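Local coordinates for glycosyl hydrolases family 2, sugar binding domain protein (Bacteroides uniformis str. 3978 T3 ii, PDB 6D1P), which is a gut-bacterial beta-glucuronidase of glycoside hydrolase family 2 that probably hydrolyses O-glycosidic bonds to glucuronic acid, at residues A[480-485]-A[508-513]; A[492-497]-A[565-570]; A[561-566]-A[667-672]. All blocks are in the same frame, centred on the assembly; numbering follows the deposited sequence.

Contact 1 of 3, residues A[480-485]-A[508-513]. With SCN (thiocyanate ion), chain I; GOL (glycerol), chain G.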
loop_
_atom_site.group_PDB
_atom_site.type_symbol
_atom_site.label_atom_id
_atom_site.label_comp_id
_atom_site.label_asym_id
_atom_site.label_seq_id
_atom_site.Cartn_x
_atom_site.Cartn_y
_atom_site.Cartn_z
ATOM N N PRO A 480 26.529 -18.973 -22.020
ATOM C CA PRO A 480 25.344 -19.824 -21.834
ATOM C C PRO A 480 24.982 -19.874 -20.366
ATOM O O PRO A 480 25.530 -19.087 -19.592
ATOM C CB PRO A 480 25.799 -21.184 -22.356
ATOM C CG PRO A 480 27.304 -21.193 -22.012
ATOM C CD PRO A 480 27.771 -19.759 -22.158
ATOM N N THR A 481 24.093 -20.776 -19.957
ATOM C CA THR A 481 23.766 -20.938 -18.549
ATOM C C THR A 481 24.459 -22.201 -18.061
ATOM O O THR A 481 24.250 -23.271 -18.622
ATOM C CB THR A 481 22.245 -20.987 -18.307
ATOM O OG1 THR A 481 21.972 -21.261 -16.926
ATOM C CG2 THR A 481 21.560 -22.044 -19.152
ATOM N N ILE A 482 25.305 -22.068 -17.033
ATOM C CA ILE A 482 26.082 -23.190 -16.505
ATOM C C ILE A 482 26.205 -23.051 -14.991
ATOM O O ILE A 482 26.963 -22.205 -14.497
ATOM C CB ILE A 482 27.475 -23.305 -17.147
ATOM C CG1 ILE A 482 27.370 -23.628 -18.636
ATOM C CG2 ILE A 482 28.283 -24.380 -16.434
ATOM C CD1 ILE A 482 28.718 -23.564 -19.374
ATOM N N TRP A 483 25.528 -23.930 -14.261
ATOM C CA TRP A 483 25.426 -23.883 -12.806
ATOM C C TRP A 483 25.713 -25.267 -12.238
ATOM O O TRP A 483 24.887 -25.857 -11.536
ATOM C CB TRP A 483 24.038 -23.423 -12.343
ATOM C CG TRP A 483 23.728 -21.995 -12.617
ATOM C CD1 TRP A 483 23.356 -21.446 -13.812
ATOM C CD2 TRP A 483 23.752 -20.923 -11.665
ATOM N NE1 TRP A 483 23.151 -20.088 -13.660
ATOM C CE2 TRP A 483 23.383 -19.748 -12.350
ATOM C CE3 TRP A 483 24.058 -20.843 -10.296
ATOM C CZ2 TRP A 483 23.325 -18.506 -11.717
ATOM C CZ3 TRP A 483 24.002 -19.613 -9.674
ATOM C CH2 TRP A 483 23.626 -18.460 -10.384
ATOM N N ALA A 484 26.898 -25.783 -12.563
ATOM C CA ALA A 484 27.342 -27.081 -12.078
ATOM C C ALA A 484 27.123 -27.195 -10.586
ATOM O O ALA A 484 27.560 -26.338 -9.821
ATOM C CB ALA A 484 28.829 -27.273 -12.400
ATOM N N GLY A 485 26.453 -28.256 -10.170
ATOM C CA GLY A 485 26.180 -28.447 -8.765
ATOM C C GLY A 485 25.029 -27.636 -8.205
ATOM O O GLY A 485 24.629 -27.876 -7.054
ATOM N N PHE A 508 33.751 -17.191 -25.697
ATOM C CA PHE A 508 33.010 -17.700 -24.556
ATOM C C PHE A 508 33.378 -16.926 -23.299
ATOM O O PHE A 508 34.541 -16.558 -23.098
ATOM C CB PHE A 508 33.298 -19.185 -24.361
ATOM C CG PHE A 508 32.721 -19.777 -23.097
ATOM C CD1 PHE A 508 33.423 -19.722 -21.904
ATOM C CD2 PHE A 508 31.502 -20.441 -23.121
ATOM C CE1 PHE A 508 32.915 -20.291 -20.750
ATOM C CE2 PHE A 508 30.989 -21.019 -21.977
ATOM C CZ PHE A 508 31.697 -20.939 -20.781
ATOM N N LEU A 509 32.385 -16.710 -22.441
ATOM C CA LEU A 509 32.600 -16.077 -21.152
ATOM C C LEU A 509 31.537 -16.625 -20.223
ATOM O O LEU A 509 30.353 -16.594 -20.572
ATOM C CB LEU A 509 32.502 -14.555 -21.285
ATOM C CG LEU A 509 32.730 -13.695 -20.048
ATOM C CD1 LEU A 509 34.018 -14.106 -19.330
ATOM C CD2 LEU A 509 32.782 -12.227 -20.456
ATOM N N HIS A 510 31.935 -17.169 -19.079
ATOM C CA HIS A 510 30.954 -17.805 -18.208
ATOM C C HIS A 510 30.370 -16.760 -17.254
ATOM O O HIS A 510 30.970 -16.424 -16.233
ATOM C CB HIS A 510 31.553 -18.984 -17.459
ATOM C CG HIS A 510 30.556 -19.717 -16.622
ATOM N ND1 HIS A 510 30.785 -20.979 -16.121
ATOM C CD2 HIS A 510 29.323 -19.357 -16.185
ATOM C CE1 HIS A 510 29.738 -21.367 -15.415
ATOM N NE2 HIS A 510 28.840 -20.398 -15.431
ATOM N N ALA A 511 29.187 -16.257 -17.578
ATOM C CA ALA A 511 28.463 -15.331 -16.709
ATOM C C ALA A 511 27.423 -16.112 -15.917
ATOM O O ALA A 511 26.541 -16.748 -16.510
ATOM C CB ALA A 511 27.792 -14.219 -17.514
ATOM N N GLU A 512 27.566 -16.082 -14.586
ATOM C CA GLU A 512 26.651 -16.596 -13.568
ATOM C C GLU A 512 26.963 -18.049 -13.245
ATOM O O GLU A 512 26.916 -18.910 -14.126
ATOM C CB GLU A 512 25.167 -16.443 -13.968
ATOM C CG GLU A 512 24.739 -15.007 -14.190
ATOM C CD GLU A 512 23.206 -14.828 -14.245
ATOM O OE1 GLU A 512 22.474 -15.659 -13.664
ATOM O OE2 GLU A 512 22.740 -13.863 -14.899
ATOM N N TRP A 513 27.289 -18.305 -11.978
ATOM C CA TRP A 513 27.424 -19.622 -11.371
ATOM C C TRP A 513 27.580 -19.414 -9.876
ATOM O O TRP A 513 27.900 -18.315 -9.418
ATOM C CB TRP A 513 28.626 -20.401 -11.918
ATOM C CG TRP A 513 29.934 -19.736 -11.664
ATOM C CD1 TRP A 513 30.531 -18.783 -12.438
ATOM C CD2 TRP A 513 30.823 -19.976 -10.566
ATOM N NE1 TRP A 513 31.738 -18.408 -11.886
ATOM C CE2 TRP A 513 31.944 -19.139 -10.745
ATOM C CE3 TRP A 513 30.787 -20.830 -9.457
ATOM C CZ2 TRP A 513 33.016 -19.136 -9.859
ATOM C CZ3 TRP A 513 31.846 -20.815 -8.576
ATOM C CH2 TRP A 513 32.944 -19.974 -8.778
HETATM S S SCN I . 23.393 -26.230 -15.136
HETATM C C SCN I . 22.125 -25.280 -15.928
HETATM N N SCN I . 21.315 -24.495 -16.287
HETATM C C1 GOL G . 17.956 -17.764 -11.935
HETATM O O1 GOL G . 16.546 -18.025 -12.085
HETATM C C2 GOL G . 18.788 -18.498 -13.094
HETATM O O2 GOL G . 18.270 -18.320 -14.381
HETATM C C3 GOL G . 20.277 -18.003 -12.980
HETATM O O3 GOL G . 20.893 -18.186 -14.249
HETATM O O HOH W 1 25.296 -19.287 -16.474
#
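Two parts of the TIM barrel meet here: the loop after the sixth barrel strand (477-479) and segment 508-513, which carries the seventh (510-511). W483 lies against the backbone of 508-513. Its CG is anti to its own carbonyl carbon (chi1 -69°), and one ring face receives a CH-pi contact from W513: CA of W513 stands 3.8 Å from the centroid of the six-membered ring of W483, only 12° off the normal. E512 also passes over this face with its backbone, so the indole rests on the peptide between E512 and W513.

The imidazole of H510 reaches across with CG anti to its backbone N (chi1 -176°). Its NE2 divides one N-H between two carbonyls, both bonds being weak: NE2 of H510 is 2.8 Å from O of I482 and also 2.8 Å from O of E512. This shared donor sits between two acceptors that come within 3.3 Å, O of I482 and O of E512. Because ND1 of H510 is bonded to E498, the ring may well carry a positive charge, which would ease that crowding. CB and CG2 of I482 cross the imidazole obliquely, near CE1.

At the other end, the P480 ring crosses F508 at about a right angle, with CD of P480 3.5 Å from CE2 of F508. One water bridges the backbones, accepting from N of I482 at 2.8 Å and donating to O of A511.

A salt bridge to R362 holds OE2 of E512. E512 follows the seventh strand, the position of the nucleophile in family 2 enzymes, so the glycerol beside it, though probably from the crystallisation liquor, is consistent with the active-site pocket. Its O3 takes a weak bond from NE1 of W483 at 3.0 Å and lies 3.0 Å from OE1 of E512.

Contact 2 of 3, residues A[492-497]-A[565-570]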
loop_
_atom_site.group_PDB
_atom_site.type_symbol
_atom_site.label_atom_id
_atom_site.label_comp_id
_atom_site.label_asym_id
_atom_site.label_seq_id
_atom_site.Cartn_x
_atom_site.Cartn_y
_atom_site.Cartn_z
ATOM N N ARG A 492 31.400 -31.157 -9.362
ATOM C CA ARG A 492 32.548 -31.834 -9.952
ATOM C C ARG A 492 32.441 -31.959 -11.475
ATOM O O ARG A 492 33.458 -32.204 -12.138
ATOM C CB ARG A 492 32.715 -33.205 -9.293
ATOM C CG ARG A 492 33.348 -33.118 -7.906
ATOM C CD ARG A 492 33.215 -34.411 -7.129
ATOM N NE ARG A 492 33.965 -34.374 -5.866
ATOM C CZ ARG A 492 33.432 -34.058 -4.682
ATOM N NH1 ARG A 492 32.146 -33.733 -4.578
ATOM N NH2 ARG A 492 34.178 -34.064 -3.591
ATOM N N ASN A 493 31.257 -31.750 -12.052
ATOM C CA ASN A 493 31.107 -31.757 -13.505
ATOM C C ASN A 493 31.455 -30.424 -14.154
ATOM O O ASN A 493 31.215 -30.264 -15.358
ATOM C CB ASN A 493 29.675 -32.153 -13.870
ATOM C CG ASN A 493 29.326 -33.539 -13.377
ATOM O OD1 ASN A 493 28.257 -33.768 -12.811
ATOM N ND2 ASN A 493 30.247 -34.492 -13.593
ATOM N N TYR A 494 32.035 -29.484 -13.397
ATOM C CA TYR A 494 32.191 -28.111 -13.878
ATOM C C TYR A 494 33.082 -28.038 -15.117
ATOM O O TYR A 494 32.705 -27.446 -16.132
ATOM C CB TYR A 494 32.757 -27.219 -12.759
ATOM C CG TYR A 494 33.304 -25.886 -13.266
ATOM C CD1 TYR A 494 32.536 -25.056 -14.076
ATOM C CD2 TYR A 494 34.581 -25.462 -12.932
ATOM C CE1 TYR A 494 33.032 -23.855 -14.547
ATOM C CE2 TYR A 494 35.090 -24.251 -13.400
ATOM C CZ TYR A 494 34.315 -23.458 -14.206
ATOM O OH TYR A 494 34.813 -22.255 -14.680
ATOM N N ARG A 495 34.295 -28.583 -15.031
ATOM C CA ARG A 495 35.214 -28.463 -16.156
ATOM C C ARG A 495 34.601 -29.026 -17.434
ATOM O O ARG A 495 34.701 -28.408 -18.495
ATOM C CB ARG A 495 36.540 -29.165 -15.840
ATOM C CG ARG A 495 37.566 -29.045 -16.965
ATOM C CD ARG A 495 38.658 -30.109 -16.857
ATOM N NE ARG A 495 39.638 -29.840 -15.806
ATOM C CZ ARG A 495 40.223 -30.792 -15.078
ATOM N NH1 ARG A 495 39.907 -32.070 -15.281
ATOM N NH2 ARG A 495 41.118 -30.469 -14.140
ATOM N N GLU A 496 33.956 -30.192 -17.348
ATOM C CA GLU A 496 33.357 -30.797 -18.533
ATOM C C GLU A 496 32.325 -29.854 -19.162
ATOM O O GLU A 496 32.397 -29.554 -20.361
ATOM C CB GLU A 496 32.739 -32.153 -18.158
ATOM C CG GLU A 496 31.988 -32.871 -19.303
ATOM C CD GLU A 496 31.215 -34.120 -18.852
ATOM O OE1 GLU A 496 31.571 -34.730 -17.810
ATOM O OE2 GLU A 496 30.237 -34.492 -19.543
ATOM N N MET A 497 31.392 -29.327 -18.345
ATOM C CA MET A 497 30.392 -28.380 -18.845
ATOM C C MET A 497 31.041 -27.092 -19.345
ATOM O O MET A 497 30.597 -26.508 -20.344
ATOM C CB MET A 497 29.375 -28.069 -17.751
ATOM C CG MET A 497 28.696 -29.300 -17.200
ATOM S SD MET A 497 28.013 -29.061 -15.540
ATOM C CE MET A 497 26.445 -28.225 -15.863
ATOM N N GLU A 565 42.241 -22.874 -12.397
ATOM C CA GLU A 565 43.688 -22.772 -12.529
ATOM C C GLU A 565 44.235 -23.690 -13.617
ATOM O O GLU A 565 45.373 -23.504 -14.048
ATOM C CB GLU A 565 44.358 -23.099 -11.199
ATOM C CG GLU A 565 44.116 -22.090 -10.096
ATOM C CD GLU A 565 44.821 -22.462 -8.794
ATOM O OE1 GLU A 565 45.658 -23.406 -8.796
ATOM O OE2 GLU A 565 44.532 -21.802 -7.773
ATOM N N THR A 566 43.455 -24.677 -14.054
ATOM C CA THR A 566 43.871 -25.657 -15.047
ATOM C C THR A 566 43.117 -25.490 -16.367
ATOM O O THR A 566 42.968 -26.452 -17.122
ATOM C CB THR A 566 43.679 -27.077 -14.507
ATOM O OG1 THR A 566 42.348 -27.548 -14.782
ATOM C CG2 THR A 566 43.895 -27.097 -13.016
ATOM N N MET A 567 42.640 -24.280 -16.669
ATOM C CA MET A 567 41.869 -24.018 -17.889
ATOM C C MET A 567 42.483 -22.850 -18.639
ATOM O O MET A 567 42.042 -21.700 -18.491
ATOM C CB MET A 567 40.408 -23.725 -17.582
ATOM C CG MET A 567 39.681 -24.827 -16.860
ATOM S SD MET A 567 37.943 -24.388 -16.710
ATOM C CE MET A 567 37.388 -25.629 -15.567
ATOM N N PRO A 568 43.494 -23.115 -19.472
ATOM C CA PRO A 568 44.156 -22.029 -20.202
ATOM C C PRO A 568 43.291 -21.371 -21.267
ATOM O O PRO A 568 43.574 -20.225 -21.631
ATOM C CB PRO A 568 45.377 -22.725 -20.832
ATOM C CG PRO A 568 44.996 -24.160 -20.923
ATOM C CD PRO A 568 44.110 -24.425 -19.729
ATOM N N ARG A 569 42.269 -22.036 -21.807
ATOM C CA ARG A 569 41.443 -21.343 -22.799
ATOM C C ARG A 569 40.399 -20.410 -22.201
ATOM O O ARG A 569 39.818 -19.620 -22.956
ATOM C CB ARG A 569 40.689 -22.322 -23.689
ATOM C CG ARG A 569 41.547 -23.206 -24.541
ATOM C CD ARG A 569 40.938 -24.580 -24.477
ATOM N NE ARG A 569 39.911 -24.807 -25.484
ATOM C CZ ARG A 569 38.841 -25.569 -25.290
ATOM N NH1 ARG A 569 38.633 -26.139 -24.109
ATOM N NH2 ARG A 569 37.973 -25.746 -26.270
ATOM N N LEU A 570 40.134 -20.487 -20.892
ATOM C CA LEU A 570 38.999 -19.791 -20.279
ATOM C C LEU A 570 39.269 -18.294 -20.197
ATOM O O LEU A 570 40.201 -17.865 -19.522
ATOM C CB LEU A 570 38.715 -20.358 -18.883
ATOM C CG LEU A 570 37.526 -19.804 -18.065
ATOM C CD1 LEU A 570 36.217 -19.995 -18.819
ATOM C CD2 LEU A 570 37.451 -20.471 -16.698
#
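The hydroxyl OG1 of T566 is gripped twice: it donates to O of E563 and accepts from NH2 of R495, which lies 3.2 Å from OG1 of T566. The N-H...O angle of the second bond is 148°, and the hydroxyl is tilted 20° out of the guanidinium plane. R495 gets there with an extended start, CG anti to the backbone N, and a bend at chi3; E563 adds a long, weak ion pair to the same NH2.

Next to this bond the extended M567 side chain does most of its touching with its methyl. CE of M567 lies 3.4 Å from CE2 of Y494 and 3.6 Å from CB of R495, filling the angle between the two side chains. The sulfur follows, SD of M567 being 5.1 Å from the centroid of the Y494 ring. At the far end of the ring, OH of Y494 and CD2 of L570 meet tip to tip at 3.8 Å, while the hydroxyl is bonded to E498. R322 takes both O of M567 and O of L570, the ends of a type I turn. The M567 sulfur beside the Y494 ring is an oblique Met-aromatic contact, and with the R495-T566 bond it joins helix 494-503 to the loop before TIM-barrel strand 572-574.

Contact 3 of 3, residues A[561-566]-A[667-672]; sequences LKEQET and NSQDFP
Two hydrogen bonds fasten a type I turn, N667 to D670, of the DUF4982 region onto helix 550-564 of the TIM barrel and the residues just after it. OG of S668 donates to OE2 of E565 at 2.7 Å, meeting its syn lone pair, while R666 holds the same serine oxygen. NE2 of Q669 donates to O of K562 at 3.0 Å along a nearly straight line (169°); the carbonyl oxygen lies close to the amide plane, although the donor stands 31° above the carbonyl plane. Q669 folds back at chi2 (-48°) to make this bond. N667 forms an Asx turn, its OD1 accepting from N of Q669 at 3.2 Å.

One water joins the two sides: it accepts from NZ of K562 at a very short 2.4 Å, and donates to OE1 of Q669 at 3.0 Å and to that glutamine's backbone O. An alanine in place of Q669 would remove the amide and probably loosen the turn's hold on O of K562 and on the water. A weak hydrogen bond, part of a salt bridge, ties NZ of K562 to OE2 of its neighbour E563 (3.3 Å).

The bent K562 chain crosses F671 at about a right angle, CE of K562 lying 3.8 Å from CB of F671. W559 meets both, by cation-pi and edge-to-face respectively. Beyond the cis peptide, CB of P672 sits over the centre of the F671 ring, 3.5 Å above its plane.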
loop_
_atom_site.group_PDB
_atom_site.type_symbol
_atom_site.label_atom_id
_atom_site.label_comp_id
_atom_site.label_asym_id
_atom_site.label_seq_id
_atom_site.Cartn_x
_atom_site.Cartn_y
_atom_site.Cartn_z
ATOM N N LEU A 561 36.928 -22.830 -8.263
ATOM C CA LEU A 561 38.116 -21.977 -8.269
ATOM C C LEU A 561 39.384 -22.783 -8.538
ATOM O O LEU A 561 40.292 -22.316 -9.241
ATOM C CB LEU A 561 38.228 -21.225 -6.945
ATOM C CG LEU A 561 37.184 -20.116 -6.738
ATOM C CD1 LEU A 561 37.238 -19.571 -5.325
ATOM C CD2 LEU A 561 37.399 -18.998 -7.737
ATOM N N LYS A 562 39.477 -23.987 -7.983
ATOM C CA LYS A 562 40.682 -24.755 -8.236
ATOM C C LYS A 562 40.679 -25.317 -9.650
ATOM O O LYS A 562 41.752 -25.487 -10.238
ATOM C CB LYS A 562 40.872 -25.849 -7.185
ATOM C CG LYS A 562 39.894 -26.985 -7.210
ATOM C CD LYS A 562 40.484 -28.232 -7.853
ATOM C CE LYS A 562 39.566 -29.426 -7.609
ATOM N NZ LYS A 562 40.049 -30.665 -8.291
ATOM N N GLU A 563 39.497 -25.538 -10.238
ATOM C CA GLU A 563 39.457 -25.965 -11.633
ATOM C C GLU A 563 39.918 -24.853 -12.562
ATOM O O GLU A 563 40.620 -25.113 -13.551
ATOM C CB GLU A 563 38.058 -26.441 -12.008
ATOM C CG GLU A 563 37.624 -27.687 -11.242
ATOM C CD GLU A 563 38.500 -28.905 -11.520
ATOM O OE1 GLU A 563 38.033 -29.824 -12.221
ATOM O OE2 GLU A 563 39.653 -28.942 -11.029
ATOM N N GLN A 564 39.578 -23.605 -12.246
ATOM C CA GLN A 564 39.931 -22.523 -13.154
ATOM C C GLN A 564 41.436 -22.367 -13.330
ATOM O O GLN A 564 41.868 -21.779 -14.328
ATOM C CB GLN A 564 39.296 -21.216 -12.685
ATOM C CG GLN A 564 37.776 -21.322 -12.753
ATOM C CD GLN A 564 37.032 -20.019 -12.572
ATOM O OE1 GLN A 564 37.621 -18.955 -12.411
ATOM N NE2 GLN A 564 35.716 -20.103 -12.607
ATOM N N GLU A 565 42.241 -22.874 -12.397
ATOM C CA GLU A 565 43.688 -22.772 -12.529
ATOM C C GLU A 565 44.235 -23.690 -13.617
ATOM O O GLU A 565 45.373 -23.504 -14.048
ATOM C CB GLU A 565 44.358 -23.099 -11.199
ATOM C CG GLU A 565 44.116 -22.090 -10.096
ATOM C CD GLU A 565 44.821 -22.462 -8.794
ATOM O OE1 GLU A 565 45.658 -23.406 -8.796
ATOM O OE2 GLU A 565 44.532 -21.802 -7.773
ATOM N N THR A 566 43.455 -24.677 -14.054
ATOM C CA THR A 566 43.871 -25.657 -15.047
ATOM C C THR A 566 43.117 -25.490 -16.367
ATOM O O THR A 566 42.968 -26.452 -17.122
ATOM C CB THR A 566 43.679 -27.077 -14.507
ATOM O OG1 THR A 566 42.348 -27.548 -14.782
ATOM C CG2 THR A 566 43.895 -27.097 -13.016
ATOM N N ASN A 667 48.065 -26.016 -1.420
ATOM C CA ASN A 667 48.063 -26.582 -2.764
ATOM C C ASN A 667 46.627 -26.534 -3.291
ATOM O O ASN A 667 45.806 -27.379 -2.920
ATOM C CB ASN A 667 48.619 -27.999 -2.741
ATOM C CG ASN A 667 48.538 -28.679 -4.085
ATOM O OD1 ASN A 667 48.269 -28.035 -5.105
ATOM N ND2 ASN A 667 48.758 -29.995 -4.098
ATOM N N SER A 668 46.359 -25.573 -4.192
ATOM C CA SER A 668 45.023 -25.374 -4.758
ATOM C C SER A 668 44.385 -26.680 -5.217
ATOM O O SER A 668 43.189 -26.906 -4.983
ATOM C CB SER A 668 45.087 -24.395 -5.929
ATOM O OG SER A 668 45.267 -23.045 -5.520
ATOM N N GLN A 669 45.165 -27.550 -5.880
ATOM C CA GLN A 669 44.637 -28.784 -6.463
ATOM C C GLN A 669 44.297 -29.853 -5.434
ATOM O O GLN A 669 43.661 -30.849 -5.793
ATOM C CB GLN A 669 45.634 -29.361 -7.472
ATOM C CG GLN A 669 45.843 -28.484 -8.686
ATOM C CD GLN A 669 44.515 -28.022 -9.286
ATOM O OE1 GLN A 669 43.624 -28.838 -9.560
ATOM N NE2 GLN A 669 44.373 -26.705 -9.476
ATOM N N ASP A 670 44.703 -29.686 -4.177
ATOM C CA ASP A 670 44.471 -30.690 -3.133
ATOM C C ASP A 670 43.137 -30.371 -2.441
ATOM O O ASP A 670 43.077 -29.853 -1.323
ATOM C CB ASP A 670 45.649 -30.704 -2.159
ATOM C CG ASP A 670 45.728 -31.979 -1.333
ATOM O OD1 ASP A 670 44.706 -32.678 -1.186
ATOM O OD2 ASP A 670 46.839 -32.299 -0.842
ATOM N N PHE A 671 42.040 -30.693 -3.139
ATOM C CA PHE A 671 40.697 -30.306 -2.732
ATOM C C PHE A 671 40.212 -31.177 -1.574
ATOM O O PHE A 671 40.384 -32.394 -1.604
ATOM C CB PHE A 671 39.741 -30.432 -3.915
ATOM C CG PHE A 671 38.296 -30.260 -3.560
ATOM C CD1 PHE A 671 37.709 -28.998 -3.574
ATOM C CD2 PHE A 671 37.505 -31.362 -3.253
ATOM C CE1 PHE A 671 36.350 -28.833 -3.263
ATOM C CE2 PHE A 671 36.152 -31.207 -2.947
ATOM C CZ PHE A 671 35.573 -29.940 -2.948
ATOM N N PRO A 672 39.547 -30.585 -0.562
ATOM C CA PRO A 672 39.206 -29.159 -0.494
ATOM C C PRO A 672 40.113 -28.342 0.403
ATOM O O PRO A 672 40.957 -28.905 1.094
ATOM C CB PRO A 672 37.802 -29.180 0.092
ATOM C CG PRO A 672 37.899 -30.319 1.103
ATOM C CD PRO A 672 38.823 -31.359 0.461
HETATM O O HOH W 2 42.323 -31.425 -8.608
#

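From the N terminus, contact 1 is the first to open, and it closes a short loop at 508-513 that holds helix 494-503. Contact 2 starts inside that loop, at 492-497, but finds its partner only at 565-570, so the two cross. Contact 3 opens on 561-566, sharing E565 and T566 with contact 2, and closes about a hundred residues later; it stands in series with contact 1. The centres of contacts 1 and 2 are about 11 Å apart. Contacts 1 and 2 touch where A484 packs on M497 and Y494; contacts 2 and 3 touch where R492 packs on F671. The barrel loops, helices 494-503 and 550-564, and the DUF4982 region are thus tied in sequence.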